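Local coordinates for protein N-acetylneuraminate lyase (Fusobacterium nucleatum subsp. nucleatum ATCC 25586, PDB 5ZKA) that is a lyase of the dihydrodipicolinate synthetase family, built on a TIM-barrel fold, at residues A24-P28 with L40-I44; Y114-V120 with N145-Y150; L207-V212 with I233-K238. Residue numbers count along the deposited sequence, not the author numbering.

Contact 1 of 3, residues A24-P28 with L40-I44; sequences ALMVP and LREII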
# COMPACT_ATOMS: atom_id res chain seq x y z
N ALA A 24 -2.41 8.96 -18.82
CA ALA A 24 -1.30 9.90 -18.92
C ALA A 24 -0.79 9.80 -20.34
O ALA A 24 -0.13 8.83 -20.71
CB ALA A 24 -0.21 9.60 -17.89
N LEU A 25 -1.16 10.79 -21.14
CA LEU A 25 -1.02 10.71 -22.58
C LEU A 25 0.44 10.58 -23.00
O LEU A 25 1.28 11.42 -22.64
CB LEU A 25 -1.66 11.95 -23.21
CG LEU A 25 -1.70 11.97 -24.74
CD1 LEU A 25 -2.63 10.88 -25.23
CD2 LEU A 25 -2.16 13.35 -25.22
N MET A 26 0.74 9.54 -23.76
CA MET A 26 2.07 9.42 -24.34
C MET A 26 2.17 10.24 -25.61
O MET A 26 1.18 10.49 -26.31
CB MET A 26 2.38 7.96 -24.65
CG MET A 26 2.26 7.08 -23.43
SD MET A 26 3.54 5.83 -23.37
CE MET A 26 5.03 6.80 -23.27
N VAL A 27 3.40 10.66 -25.93
CA VAL A 27 3.66 11.56 -27.04
C VAL A 27 4.66 10.88 -27.96
O VAL A 27 5.70 10.41 -27.49
CB VAL A 27 4.20 12.93 -26.58
CG1 VAL A 27 4.53 13.80 -27.80
CG2 VAL A 27 3.18 13.60 -25.69
N PRO A 28 4.39 10.79 -29.27
CA PRO A 28 5.36 10.21 -30.19
C PRO A 28 6.32 11.26 -30.71
O PRO A 28 5.91 12.33 -31.19
CB PRO A 28 4.49 9.62 -31.30
CG PRO A 28 3.29 10.50 -31.34
CD PRO A 28 3.08 11.02 -29.92
N LEU A 40 0.55 11.72 -32.64
CA LEU A 40 -0.06 12.19 -31.40
C LEU A 40 -1.57 12.19 -31.50
O LEU A 40 -2.26 11.77 -30.56
CB LEU A 40 0.45 13.60 -31.04
CG LEU A 40 -0.16 14.23 -29.79
CD1 LEU A 40 0.01 13.31 -28.54
CD2 LEU A 40 0.44 15.62 -29.51
N ARG A 41 -2.12 12.65 -32.62
CA ARG A 41 -3.56 12.55 -32.83
C ARG A 41 -4.02 11.09 -32.82
O ARG A 41 -5.10 10.78 -32.31
CB ARG A 41 -3.94 13.25 -34.13
CG ARG A 41 -3.61 14.75 -34.08
CD ARG A 41 -4.12 15.50 -35.31
NE ARG A 41 -3.75 16.91 -35.22
CZ ARG A 41 -4.54 17.87 -34.75
NH1 ARG A 41 -5.76 17.58 -34.33
NH2 ARG A 41 -4.10 19.12 -34.70
N GLU A 42 -3.21 10.18 -33.38
CA GLU A 42 -3.59 8.77 -33.39
C GLU A 42 -3.63 8.20 -31.98
O GLU A 42 -4.49 7.37 -31.66
CB GLU A 42 -2.62 7.96 -34.26
CG GLU A 42 -2.74 8.27 -35.76
CD GLU A 42 -1.86 7.38 -36.60
OE1 GLU A 42 -1.26 6.44 -36.04
OE2 GLU A 42 -1.77 7.62 -37.83
N ILE A 43 -2.68 8.61 -31.13
CA ILE A 43 -2.68 8.11 -29.75
C ILE A 43 -3.89 8.65 -28.99
O ILE A 43 -4.53 7.94 -28.22
CB ILE A 43 -1.36 8.48 -29.05
CG1 ILE A 43 -0.18 7.78 -29.71
CG2 ILE A 43 -1.44 8.14 -27.56
CD1 ILE A 43 1.18 8.18 -29.09
N ILE A 44 -4.19 9.93 -29.19
CA ILE A 44 -5.37 10.53 -28.57
C ILE A 44 -6.64 9.80 -29.02
O ILE A 44 -7.49 9.44 -28.20
CB ILE A 44 -5.45 12.03 -28.92
CG1 ILE A 44 -4.31 12.79 -28.22
CG2 ILE A 44 -6.79 12.60 -28.51
CD1 ILE A 44 -4.03 14.17 -28.82
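The loop leaving strand 20-24 lies across the start of helix 37-49, and leucine, isoleucine and proline side chains fill the gap. L25, in a t,p rotamer, points toward the helix: CD1 is 3.8 Å from I43 CG2, CD2 is 4.0 Å from L40 CD1, and I44 CG1 meets both methyls, 3.7 Å from CD2. L40 is also t,p; its CB points sideways, yet CD1 reaches across to V27 CG2 at 4.3 Å. The m,t chain of I43 extends CD1 to 3.5 Å from P28 CD, while P28 CG sits 3.3 Å from L40 N. M26, by contrast, sends its end away from the helix to pack on helix 264-274. R41 leaves on the far side of helix 37-49 for salt bridges with D82 and E83. No hydrogen bond crosses this interface, and M26 O, 3.6 Å from I43 CD1, is buried without a polar partner. Between these two segments the contact is therefore apolar packing, with one carbonyl left without a partner in the model.

Contact 2 of 3, residues Y114-V120 with N145-Y150; sequences YKCLSAV and NYMIIY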
# COMPACT_ATOMS: atom_id res chain seq x y z
N TYR A 114 -8.30 24.52 -21.54
CA TYR A 114 -8.17 23.54 -20.47
C TYR A 114 -8.80 24.10 -19.20
O TYR A 114 -8.61 25.26 -18.86
CB TYR A 114 -6.71 23.19 -20.22
CG TYR A 114 -6.05 22.31 -21.26
CD1 TYR A 114 -5.56 22.85 -22.45
CD2 TYR A 114 -5.89 20.94 -21.04
CE1 TYR A 114 -4.94 22.06 -23.40
CE2 TYR A 114 -5.26 20.14 -21.99
CZ TYR A 114 -4.79 20.70 -23.16
OH TYR A 114 -4.16 19.91 -24.10
N LYS A 115 -9.57 23.25 -18.51
CA LYS A 115 -10.36 23.68 -17.37
C LYS A 115 -9.80 23.15 -16.06
O LYS A 115 -10.44 23.29 -15.02
CB LYS A 115 -11.82 23.25 -17.54
CG LYS A 115 -12.60 24.11 -18.54
CD LYS A 115 -12.47 25.58 -18.17
CE LYS A 115 -13.20 26.48 -19.16
NZ LYS A 115 -14.68 26.29 -19.12
N CYS A 116 -8.62 22.54 -16.10
CA CYS A 116 -7.99 22.06 -14.89
C CYS A 116 -6.51 21.90 -15.16
O CYS A 116 -6.12 21.38 -16.22
CB CYS A 116 -8.60 20.74 -14.42
SG CYS A 116 -7.99 20.25 -12.79
N LEU A 117 -5.69 22.35 -14.21
CA LEU A 117 -4.24 22.24 -14.25
C LEU A 117 -3.78 21.19 -13.26
O LEU A 117 -4.51 20.81 -12.34
CB LEU A 117 -3.56 23.57 -13.90
CG LEU A 117 -3.95 24.83 -14.67
CD1 LEU A 117 -3.12 26.02 -14.15
CD2 LEU A 117 -3.73 24.62 -16.14
N SER A 118 -2.54 20.75 -13.44
CA SER A 118 -1.82 19.97 -12.45
C SER A 118 -0.39 20.48 -12.43
O SER A 118 0.07 21.11 -13.38
CB SER A 118 -1.87 18.47 -12.78
OG SER A 118 -1.49 17.69 -11.66
N ALA A 119 0.31 20.23 -11.33
CA ALA A 119 1.69 20.69 -11.25
C ALA A 119 2.46 19.80 -10.29
O ALA A 119 2.08 19.68 -9.12
CB ALA A 119 1.77 22.15 -10.82
N VAL A 120 3.55 19.20 -10.78
CA VAL A 120 4.40 18.41 -9.90
C VAL A 120 4.99 19.31 -8.82
O VAL A 120 5.20 20.52 -9.03
CB VAL A 120 5.50 17.70 -10.71
CG1 VAL A 120 6.36 18.73 -11.45
CG2 VAL A 120 6.35 16.79 -9.81
N ASN A 145 -7.28 29.21 -12.68
CA ASN A 145 -7.73 27.88 -13.05
C ASN A 145 -7.66 26.96 -11.83
O ASN A 145 -7.08 27.30 -10.79
CB ASN A 145 -6.88 27.34 -14.21
CG ASN A 145 -7.65 26.40 -15.13
OD1 ASN A 145 -8.61 25.75 -14.72
ND2 ASN A 145 -7.24 26.34 -16.40
N TYR A 146 -8.26 25.78 -11.96
CA TYR A 146 -8.24 24.78 -10.90
C TYR A 146 -6.93 24.00 -10.94
O TYR A 146 -6.25 23.92 -11.97
CB TYR A 146 -9.40 23.80 -11.03
CG TYR A 146 -10.76 24.45 -10.89
CD1 TYR A 146 -11.11 25.12 -9.73
CD2 TYR A 146 -11.69 24.39 -11.92
CE1 TYR A 146 -12.34 25.73 -9.60
CE2 TYR A 146 -12.93 24.99 -11.80
CZ TYR A 146 -13.25 25.66 -10.64
OH TYR A 146 -14.48 26.26 -10.51
N MET A 147 -6.58 23.41 -9.80
CA MET A 147 -5.26 22.81 -9.64
C MET A 147 -5.37 21.46 -8.96
O MET A 147 -6.07 21.32 -7.95
CB MET A 147 -4.35 23.72 -8.80
CG MET A 147 -3.02 23.07 -8.38
SD MET A 147 -1.92 22.72 -9.78
CE MET A 147 -1.58 24.38 -10.38
N ILE A 148 -4.68 20.47 -9.51
CA ILE A 148 -4.51 19.17 -8.87
C ILE A 148 -3.03 19.05 -8.51
O ILE A 148 -2.16 19.17 -9.38
CB ILE A 148 -4.97 18.02 -9.79
CG1 ILE A 148 -6.50 18.01 -9.88
CG2 ILE A 148 -4.53 16.69 -9.27
CD1 ILE A 148 -6.99 17.23 -11.07
N ILE A 149 -2.75 18.86 -7.21
CA ILE A 149 -1.39 18.59 -6.77
C ILE A 149 -0.90 17.29 -7.38
O ILE A 149 -1.58 16.26 -7.26
CB ILE A 149 -1.34 18.48 -5.24
CG1 ILE A 149 -1.99 19.68 -4.56
CG2 ILE A 149 0.08 18.20 -4.76
CD1 ILE A 149 -2.29 19.41 -3.09
N TYR A 150 0.29 17.30 -7.99
CA TYR A 150 0.93 16.09 -8.50
C TYR A 150 2.03 15.70 -7.52
O TYR A 150 3.08 16.33 -7.47
CB TYR A 150 1.49 16.31 -9.91
CG TYR A 150 2.16 15.09 -10.56
CD1 TYR A 150 2.02 13.81 -10.01
CD2 TYR A 150 2.94 15.22 -11.70
CE1 TYR A 150 2.63 12.70 -10.60
CE2 TYR A 150 3.56 14.13 -12.30
CZ TYR A 150 3.40 12.86 -11.74
OH TYR A 150 4.01 11.78 -12.33
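This is a parallel strand pairing within the barrel sheet: strands 117-120 and 147-150 are neighbours in the beta-alpha-beta unit completed by helix 129-143. Their axes approach to 4.5 Å at 24°, and L117 to V120 pair in order with M147 to Y150. The ladder alternates as parallel strands require: L117 N donates to Y146 O (2.8 Å), I148 N to L117 O (2.9 Å), A119 N weakly to I148 O (3.3 Å) and Y150 N to A119 O (3.2 Å). I148 O accepts a second bond from S118 OG (2.8 Å), whose hydroxyl is also hydrogen-bonded to Y57. Ahead of the strands, N145 extends the link: its ND2 donates to Y114 O at 3.0 Å, while its OD1 receives the N of Y146 at 2.8 Å. S118, V120, I148 and Y150 share one face, where V120 CB lies 3.7 Å from Y150 CD2. L117, A119, M147 and I149 occupy the other; there M147 SD is 3.9 Å from A119 CB and M147 CE 4.1 Å from L117 CB. That second face is covered by helix 129-143, through I139 and V140 against M147 and Y136 against I149. The first looks into the barrel, where Y150 OH bonds S61 OG. Strands 89-93 and 174-176 flank the pair and continue the sheet.

Contact 3 of 3, residues L207-V212 with I233-K238; sequences LLPATV and IFELAK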
# COMPACT_ATOMS: atom_id res chain seq x y z
N LEU A 207 -4.47 -0.25 -8.37
CA LEU A 207 -5.75 0.42 -8.58
C LEU A 207 -6.84 -0.15 -7.67
O LEU A 207 -7.64 0.60 -7.11
CB LEU A 207 -6.16 0.29 -10.05
CG LEU A 207 -7.50 0.92 -10.45
CD1 LEU A 207 -7.56 2.41 -10.07
CD2 LEU A 207 -7.70 0.76 -11.96
N LEU A 208 -6.88 -1.47 -7.51
CA LEU A 208 -7.96 -2.06 -6.72
C LEU A 208 -7.87 -1.65 -5.25
O LEU A 208 -8.89 -1.17 -4.71
CB LEU A 208 -7.96 -3.58 -6.89
CG LEU A 208 -8.78 -4.38 -5.88
CD1 LEU A 208 -10.25 -3.97 -5.89
CD2 LEU A 208 -8.64 -5.86 -6.21
N PRO A 209 -6.74 -1.79 -4.55
CA PRO A 209 -6.72 -1.34 -3.14
C PRO A 209 -6.99 0.15 -2.98
O PRO A 209 -7.62 0.56 -2.00
CB PRO A 209 -5.31 -1.72 -2.66
CG PRO A 209 -4.51 -1.99 -3.90
CD PRO A 209 -5.50 -2.49 -4.92
N ALA A 210 -6.55 0.96 -3.94
CA ALA A 210 -6.86 2.39 -3.89
C ALA A 210 -8.35 2.64 -4.07
O ALA A 210 -8.93 3.52 -3.41
CB ALA A 210 -6.07 3.13 -4.97
N THR A 211 -9.01 1.90 -4.98
CA THR A 211 -10.43 2.13 -5.22
C THR A 211 -11.26 1.92 -3.96
O THR A 211 -12.19 2.69 -3.68
CB THR A 211 -10.92 1.22 -6.36
OG1 THR A 211 -10.15 1.51 -7.53
CG2 THR A 211 -12.38 1.49 -6.66
N VAL A 212 -10.94 0.89 -3.16
CA VAL A 212 -11.78 0.66 -1.99
C VAL A 212 -11.48 1.62 -0.84
O VAL A 212 -12.26 1.67 0.12
CB VAL A 212 -11.67 -0.81 -1.50
CG1 VAL A 212 -12.02 -1.78 -2.66
CG2 VAL A 212 -10.28 -1.10 -0.91
N ILE A 233 -11.83 -2.82 -13.27
CA ILE A 233 -11.41 -2.90 -11.86
C ILE A 233 -12.10 -1.81 -11.05
O ILE A 233 -12.74 -2.07 -10.03
CB ILE A 233 -9.88 -2.79 -11.74
CG1 ILE A 233 -9.17 -3.98 -12.41
CG2 ILE A 233 -9.47 -2.65 -10.26
CD1 ILE A 233 -7.66 -3.75 -12.64
N PHE A 234 -11.99 -0.56 -11.53
CA PHE A 234 -12.57 0.59 -10.83
C PHE A 234 -14.07 0.41 -10.61
O PHE A 234 -14.56 0.54 -9.48
CB PHE A 234 -12.28 1.85 -11.65
CG PHE A 234 -12.60 3.14 -10.95
CD1 PHE A 234 -12.01 3.46 -9.74
CD2 PHE A 234 -13.50 4.04 -11.51
CE1 PHE A 234 -12.31 4.65 -9.10
CE2 PHE A 234 -13.81 5.23 -10.88
CZ PHE A 234 -13.22 5.54 -9.68
N GLU A 235 -14.81 0.10 -11.68
CA GLU A 235 -16.26 0.00 -11.56
C GLU A 235 -16.67 -1.20 -10.72
O GLU A 235 -17.59 -1.10 -9.89
CB GLU A 235 -16.91 -0.08 -12.94
N LEU A 236 -16.03 -2.35 -10.93
CA LEU A 236 -16.41 -3.54 -10.17
C LEU A 236 -16.16 -3.35 -8.68
O LEU A 236 -16.96 -3.79 -7.86
CB LEU A 236 -15.66 -4.76 -10.69
CG LEU A 236 -16.03 -5.24 -12.09
CD1 LEU A 236 -14.89 -6.11 -12.62
CD2 LEU A 236 -17.33 -6.01 -12.07
N ALA A 237 -15.05 -2.70 -8.33
CA ALA A 237 -14.72 -2.55 -6.91
C ALA A 237 -15.66 -1.58 -6.20
O ALA A 237 -15.89 -1.73 -5.00
CB ALA A 237 -13.26 -2.08 -6.74
N LYS A 238 -16.21 -0.60 -6.92
CA LYS A 238 -17.20 0.31 -6.35
C LYS A 238 -18.61 -0.28 -6.31
O LYS A 238 -19.53 0.39 -5.82
CB LYS A 238 -17.25 1.62 -7.14
CG LYS A 238 -15.94 2.39 -7.23
CD LYS A 238 -15.88 3.20 -8.54
CE LYS A 238 -16.83 4.37 -8.52
NZ LYS A 238 -16.92 4.91 -7.15
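Helix 207-212 and the 233-237 end of helix 223-237 run in the same general direction; the axes of these short segments approach to 9.2 Å and cross at -39°. The backbones come near at L208 with I233 and T211 with F234, both 6.2 Å between CA atoms, then at V212 with A237 (6.6 Å). Toward the end of the contact the small A237 is met by three side chains: its CB lies 3.7 Å from both L208 CD1 and T211 CG2, and 4.3 Å from V212 CG1. At the other end I233 CG2 lies against L208 CB (3.8 Å) and L207 CG (4.1 Å). T211, in the m rotamer, turns its hydroxyl back onto its own helix, where OG1 donates to L207 O at 2.7 Å; this carbonyl also accepts T211 N. The same OG1 stands at the edge of the F234 ring, 3.5 Å from CD1, and T211 CG2 touches K238 CG at 3.7 Å. No hydrogen bond joins the two helices. Helix 242-262 covers I233, while L208, P209 and V212 pack on V202, P199 and I232 of the neighbouring subunit, so helix 207-212 also faces the other chain of the assembly. Two outer-layer helices side by side, one following strand 200-201 and the next following strand 217-220, are characteristic of the TIM barrel.

Overall arrangement
The contacts follow one another along the chain, 1 then 2 then 3, without overlap, and belong to different layers of a single TIM barrel. Contact 1 packs the loop after the first strand, 20-24, on the helix that follows; contact 2 pairs the fourth and fifth strands; contact 3 packs the helices after the seventh and eighth. Their centres lie about 20 Å (1 and 2), 26 Å (1 and 3) and 24 Å (2 and 3) apart, and none touches another. The parallel sheet connects them: strand 20-24 lies between 55-58 and 217-220, the latter leading to helix 223-237 of contact 3. The three thus sample the strand-to-helix loop, the sheet and the outer helix layer in separate sectors of the barrel, and only contact 3 reaches the partner subunit.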